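Local coordinates for protein probable glucarate dehydratase (Mycobacterium smegmatis str. MC2 155, PDB 3VDG) that probably dehydrates glucarate or a related acid sugar, as a metal-dependent member of the enolase superfamily, at residues 132-144 against 315-327. Numbering follows the deposited sequence.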
loop_
_atom_site.group_PDB
_atom_site.type_symbol
_atom_site.label_atom_id
_atom_site.label_comp_id
_atom_site.label_asym_id
_atom_site.label_seq_id
_atom_site.Cartn_x
_atom_site.Cartn_y
_atom_site.Cartn_z
ATOM N N VAL A 132 -7.979 15.805 5.565
ATOM C CA VAL A 132 -8.353 15.293 4.255
ATOM C C VAL A 132 -8.720 13.809 4.378
ATOM O O VAL A 132 -9.743 13.349 3.862
ATOM C CB VAL A 132 -7.232 15.496 3.230
ATOM C CG1 VAL A 132 -7.506 14.702 1.959
ATOM C CG2 VAL A 132 -7.100 16.984 2.905
ATOM N N ASP A 133 -7.898 13.058 5.092
ATOM C CA ASP A 133 -8.188 11.619 5.244
ATOM C C ASP A 133 -9.500 11.312 5.970
ATOM O O ASP A 133 -10.209 10.394 5.576
ATOM C CB ASP A 133 -6.986 10.863 5.818
ATOM C CG ASP A 133 -5.881 10.635 4.761
ATOM O OD1 ASP A 133 -6.199 10.457 3.557
ATOM O OD2 ASP A 133 -4.685 10.628 5.125
ATOM N N ARG A 134 -9.824 12.068 7.021
ATOM C CA ARG A 134 -11.088 11.886 7.728
ATOM C C ARG A 134 -12.285 12.197 6.828
ATOM O O ARG A 134 -13.324 11.547 6.930
ATOM C CB ARG A 134 -11.138 12.768 8.986
ATOM C CG ARG A 134 -10.434 12.152 10.187
ATOM C CD ARG A 134 -10.487 13.087 11.387
ATOM N NE ARG A 134 -9.573 14.207 11.191
ATOM C CZ ARG A 134 -9.390 15.185 12.072
ATOM N NH1 ARG A 134 -10.062 15.198 13.226
ATOM N NH2 ARG A 134 -8.521 16.146 11.797
ATOM N N VAL A 135 -12.139 13.197 5.956
ATOM C CA VAL A 135 -13.246 13.581 5.060
ATOM C C VAL A 135 -13.379 12.619 3.881
ATOM O O VAL A 135 -14.473 12.232 3.524
ATOM C CB VAL A 135 -13.094 15.036 4.580
ATOM C CG1 VAL A 135 -14.209 15.387 3.599
ATOM C CG2 VAL A 135 -13.108 15.979 5.792
ATOM N N PHE A 136 -12.241 12.197 3.328
ATOM C CA PHE A 136 -12.193 11.277 2.188
ATOM C C PHE A 136 -12.696 9.895 2.584
ATOM O O PHE A 136 -13.422 9.242 1.833
ATOM C CB PHE A 136 -10.739 11.216 1.683
ATOM C CG PHE A 136 -10.449 10.133 0.664
ATOM C CD1 PHE A 136 -11.153 10.053 -0.532
ATOM C CD2 PHE A 136 -9.398 9.237 0.875
ATOM C CE1 PHE A 136 -10.854 9.070 -1.473
ATOM C CE2 PHE A 136 -9.096 8.256 -0.057
ATOM C CZ PHE A 136 -9.822 8.173 -1.239
ATOM N N SER A 137 -12.316 9.450 3.778
ATOM C CA SER A 137 -12.632 8.090 4.199
ATOM C C SER A 137 -14.044 7.562 3.845
ATOM O O SER A 137 -14.166 6.549 3.148
ATOM C CB SER A 137 -12.373 7.943 5.708
ATOM O OG SER A 137 -12.685 6.630 6.110
ATOM N N PRO A 138 -15.123 8.211 4.347
ATOM C CA PRO A 138 -16.453 7.645 4.073
ATOM C C PRO A 138 -16.815 7.606 2.585
ATOM O O PRO A 138 -17.562 6.718 2.144
ATOM C CB PRO A 138 -17.410 8.609 4.801
ATOM C CG PRO A 138 -16.647 9.894 4.904
ATOM C CD PRO A 138 -15.206 9.457 5.134
ATOM N N PHE A 139 -16.307 8.556 1.814
ATOM C CA PHE A 139 -16.564 8.531 0.374
ATOM C C PHE A 139 -15.808 7.400 -0.296
ATOM O O PHE A 139 -16.323 6.754 -1.216
ATOM C CB PHE A 139 -16.230 9.869 -0.273
ATOM C CG PHE A 139 -17.105 10.978 0.206
ATOM C CD1 PHE A 139 -18.417 11.091 -0.251
ATOM C CD2 PHE A 139 -16.637 11.882 1.148
ATOM C CE1 PHE A 139 -19.254 12.091 0.225
ATOM C CE2 PHE A 139 -17.469 12.899 1.617
ATOM C CZ PHE A 139 -18.773 13.005 1.147
ATOM N N GLU A 140 -14.588 7.149 0.175
ATOM C CA GLU A 140 -13.791 6.045 -0.359
ATOM C C GLU A 140 -14.462 4.720 -0.037
ATOM O O GLU A 140 -14.510 3.818 -0.872
ATOM C CB GLU A 140 -12.378 6.070 0.235
ATOM C CG GLU A 140 -11.401 5.126 -0.442
ATOM C CD GLU A 140 -11.170 3.820 0.320
ATOM O OE1 GLU A 140 -11.908 3.522 1.295
ATOM O OE2 GLU A 140 -10.232 3.078 -0.064
ATOM N N VAL A 141 -14.982 4.582 1.175
ATOM C CA VAL A 141 -15.645 3.314 1.554
ATOM C C VAL A 141 -16.896 3.124 0.686
ATOM O O VAL A 141 -17.133 2.043 0.160
ATOM C CB VAL A 141 -16.011 3.278 3.056
ATOM C CG1 VAL A 141 -16.956 2.117 3.367
ATOM C CG2 VAL A 141 -14.738 3.140 3.914
ATOM N N ALA A 142 -17.676 4.194 0.520
ATOM C CA ALA A 142 -18.853 4.144 -0.342
ATOM C C ALA A 142 -18.487 3.827 -1.806
ATOM O O ALA A 142 -19.229 3.114 -2.512
ATOM C CB ALA A 142 -19.643 5.458 -0.244
ATOM N N CYS A 143 -17.361 4.359 -2.279
ATOM C CA CYS A 143 -16.895 4.040 -3.642
ATOM C C CYS A 143 -16.580 2.556 -3.784
ATOM O O CYS A 143 -16.952 1.924 -4.785
ATOM C CB CYS A 143 -15.647 4.853 -4.031
ATOM S SG CYS A 143 -15.992 6.555 -4.539
ATOM N N LEU A 144 -15.882 1.995 -2.801
ATOM C CA LEU A 144 -15.562 0.560 -2.855
ATOM C C LEU A 144 -16.843 -0.278 -2.807
ATOM O O LEU A 144 -16.932 -1.342 -3.430
ATOM C CB LEU A 144 -14.640 0.168 -1.698
ATOM C CG LEU A 144 -13.217 0.750 -1.794
ATOM C CD1 LEU A 144 -12.402 0.352 -0.565
ATOM C CD2 LEU A 144 -12.520 0.264 -3.046
ATOM N N SER A 315 -4.697 0.447 13.489
ATOM C CA SER A 315 -5.287 1.042 12.295
ATOM C C SER A 315 -6.668 1.609 12.639
ATOM O O SER A 315 -7.297 1.199 13.612
ATOM C CB SER A 315 -5.445 -0.010 11.199
ATOM O OG SER A 315 -6.341 -1.041 11.639
ATOM N N ASP A 316 -7.148 2.532 11.819
ATOM C CA ASP A 316 -8.534 2.985 11.896
ATOM C C ASP A 316 -8.873 3.649 10.571
ATOM O O ASP A 316 -8.400 4.759 10.293
ATOM C CB ASP A 316 -8.725 3.983 13.050
ATOM C CG ASP A 316 -10.176 4.357 13.250
ATOM O OD1 ASP A 316 -10.916 4.365 12.238
ATOM O OD2 ASP A 316 -10.578 4.650 14.404
ATOM N N HIS A 317 -9.682 2.989 9.743
ATOM C CA HIS A 317 -9.924 3.525 8.392
ATOM C C HIS A 317 -10.656 4.836 8.413
ATOM O O HIS A 317 -10.651 5.562 7.423
ATOM C CB HIS A 317 -10.659 2.519 7.498
ATOM C CG HIS A 317 -12.121 2.351 7.817
ATOM N ND1 HIS A 317 -12.572 1.435 8.691
ATOM C CD2 HIS A 317 -13.254 2.996 7.300
ATOM C CE1 HIS A 317 -13.909 1.505 8.755
ATOM N NE2 HIS A 317 -14.321 2.469 7.902
ATOM N N HIS A 318 -11.288 5.168 9.535
ATOM C CA HIS A 318 -12.073 6.415 9.615
ATOM C C HIS A 318 -11.199 7.633 9.651
ATOM O O HIS A 318 -11.619 8.722 9.228
ATOM C CB HIS A 318 -13.001 6.415 10.833
ATOM C CG HIS A 318 -13.976 5.265 10.863
ATOM N ND1 HIS A 318 -13.702 4.080 11.491
ATOM C CD2 HIS A 318 -15.260 5.142 10.336
ATOM C CE1 HIS A 318 -14.768 3.259 11.372
ATOM N NE2 HIS A 318 -15.716 3.903 10.668
ATOM N N TYR A 319 -9.976 7.506 10.160
ATOM C CA TYR A 319 -9.093 8.686 10.142
ATOM C C TYR A 319 -7.783 8.535 9.359
ATOM O O TYR A 319 -7.104 9.533 9.099
ATOM C CB TYR A 319 -8.884 9.297 11.547
ATOM C CG TYR A 319 -8.216 8.410 12.579
ATOM C CD1 TYR A 319 -8.945 7.885 13.638
ATOM C CD2 TYR A 319 -6.866 8.105 12.495
ATOM C CE1 TYR A 319 -8.346 7.088 14.600
ATOM C CE2 TYR A 319 -6.257 7.293 13.449
ATOM C CZ TYR A 319 -7.008 6.792 14.501
ATOM O OH TYR A 319 -6.415 5.977 15.457
ATOM N N TRP A 320 -7.460 7.306 8.941
ATOM C CA TRP A 320 -6.322 7.054 8.029
ATOM C C TRP A 320 -6.643 7.205 6.569
ATOM O O TRP A 320 -5.745 7.185 5.725
ATOM C CB TRP A 320 -5.722 5.663 8.263
ATOM C CG TRP A 320 -4.847 5.592 9.486
ATOM C CD1 TRP A 320 -5.229 5.269 10.778
ATOM C CD2 TRP A 320 -3.394 5.841 9.567
ATOM N NE1 TRP A 320 -4.148 5.291 11.624
ATOM C CE2 TRP A 320 -3.021 5.633 10.958
ATOM C CE3 TRP A 320 -2.409 6.162 8.649
ATOM C CZ2 TRP A 320 -1.716 5.767 11.396
ATOM C CZ3 TRP A 320 -1.091 6.315 9.107
ATOM C CH2 TRP A 320 -0.758 6.112 10.451
ATOM N N GLY A 321 -7.921 7.350 6.234
ATOM C CA GLY A 321 -8.268 7.716 4.860
ATOM C C GLY A 321 -8.925 6.609 4.055
ATOM O O GLY A 321 -8.828 6.579 2.836
ATOM N N GLY A 322 -9.614 5.696 4.723
ATOM C CA GLY A 322 -10.392 4.681 3.992
ATOM C C GLY A 322 -9.674 3.346 3.922
ATOM O O GLY A 322 -8.646 3.151 4.574
ATOM N N LEU A 323 -10.201 2.412 3.137
ATOM C CA LEU A 323 -9.709 1.036 3.232
ATOM C C LEU A 323 -8.396 0.776 2.497
ATOM O O LEU A 323 -7.521 0.024 2.981
ATOM C CB LEU A 323 -10.793 0.049 2.777
ATOM C CG LEU A 323 -12.172 0.169 3.464
ATOM C CD1 LEU A 323 -13.105 -0.969 3.031
ATOM C CD2 LEU A 323 -12.090 0.197 4.984
ATOM N N GLN A 324 -8.258 1.342 1.306
ATOM C CA GLN A 324 -6.993 1.173 0.586
ATOM C C GLN A 324 -5.822 1.821 1.328
ATOM O O GLN A 324 -4.730 1.258 1.405
ATOM C CB GLN A 324 -7.103 1.743 -0.826
ATOM C CG GLN A 324 -8.195 1.064 -1.645
ATOM C CD GLN A 324 -8.549 1.892 -2.874
ATOM O OE1 GLN A 324 -8.009 1.650 -3.941
ATOM N NE2 GLN A 324 -9.411 2.921 -2.706
ATOM N N ARG A 325 -6.028 3.012 1.875
ATOM C CA ARG A 325 -4.959 3.615 2.679
ATOM C C ARG A 325 -4.671 2.850 3.973
ATOM O O ARG A 325 -3.535 2.872 4.466
ATOM C CB ARG A 325 -5.227 5.099 2.924
ATOM C CG ARG A 325 -4.972 5.891 1.634
ATOM C CD ARG A 325 -5.575 7.290 1.699
ATOM N NE ARG A 325 -4.811 8.197 2.547
ATOM C CZ ARG A 325 -3.727 8.868 2.142
ATOM N NH1 ARG A 325 -3.276 8.742 0.913
ATOM N NH2 ARG A 325 -3.093 9.674 2.976
ATOM N N SER A 326 -5.676 2.156 4.515
ATOM C CA SER A 326 -5.435 1.296 5.677
ATOM C C SER A 326 -4.597 0.080 5.268
ATOM O O SER A 326 -3.761 -0.384 6.024
ATOM C CB SER A 326 -6.744 0.842 6.327
ATOM O OG SER A 326 -7.435 1.954 6.898
ATOM N N ARG A 327 -4.841 -0.442 4.073
ATOM C CA ARG A 327 -4.012 -1.508 3.528
ATOM C C ARG A 327 -2.564 -1.014 3.345
ATOM O O ARG A 327 -1.617 -1.741 3.590
ATOM C CB ARG A 327 -4.601 -1.986 2.200
ATOM C CG ARG A 327 -3.754 -3.048 1.520
ATOM C CD ARG A 327 -4.292 -3.401 0.131
ATOM N NE ARG A 327 -3.693 -4.647 -0.355
ATOM C CZ ARG A 327 -3.833 -5.109 -1.590
ATOM N NH1 ARG A 327 -3.263 -6.266 -1.937
ATOM N NH2 ARG A 327 -4.551 -4.409 -2.472
HETATM O O HOH W 1 -14.113 9.357 8.521
HETATM O O HOH W 2 -8.150 4.696 1.011
#
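Glu-140 sends CG out opposite its own backbone N (chi1 -169°) and then bends at chi2, which brings its carboxylate to the first turn of helix 323-336. There Glu-140 OE1 accepts from Leu-323 N at 2.7 Å, approached from above the carboxylate plane. Glu-140 OE2 takes two donors from opposite faces of that plane: Gln-324 N on the syn side and, on the anti side, Gln-324 NE2 at 2.8 Å. The carboxylate thus accepts from backbone N-H groups at the start of the helix, where a negative charge would probably be stabilised. A water that donates to Gly-321 O and accepts from Arg-325 N also makes a weak bond to Glu-140 OE2.

At the other end Arg-325, bent at chi3, turns its guanidinium onto Asp-133: Arg-325 NE lies 2.8 Å from Asp-133 OD1 in a salt bridge, and Arg-325 NH2 donates to the syn lone pair of Asp-133 OD2 at 2.8 Å. The two planes are 40° apart; Arg-104 pairs with OD1 as well.

In the enolase superfamily, an N-terminal capping domain packs against a modified TIM barrel, (β/α)7β. Here helix 131-151 lies across the loop that follows barrel strand 312-315, and the axes of the two helical segments make an angle of 104°. Between the charged groups Ser-137 OG donates to His-317 O at 2.6 Å, from above the carbonyl plane; Gly-322 N shares that acceptor. Close backbone approach occurs at Gly-321, whose CA makes a C-H...O contact with Asp-133 O (3.4 Å). Farther along, Val-141 CG2 meets His-317 CD2 at 3.7 Å, and Leu-144 CD1 rests on Leu-323 CB at 3.7 Å.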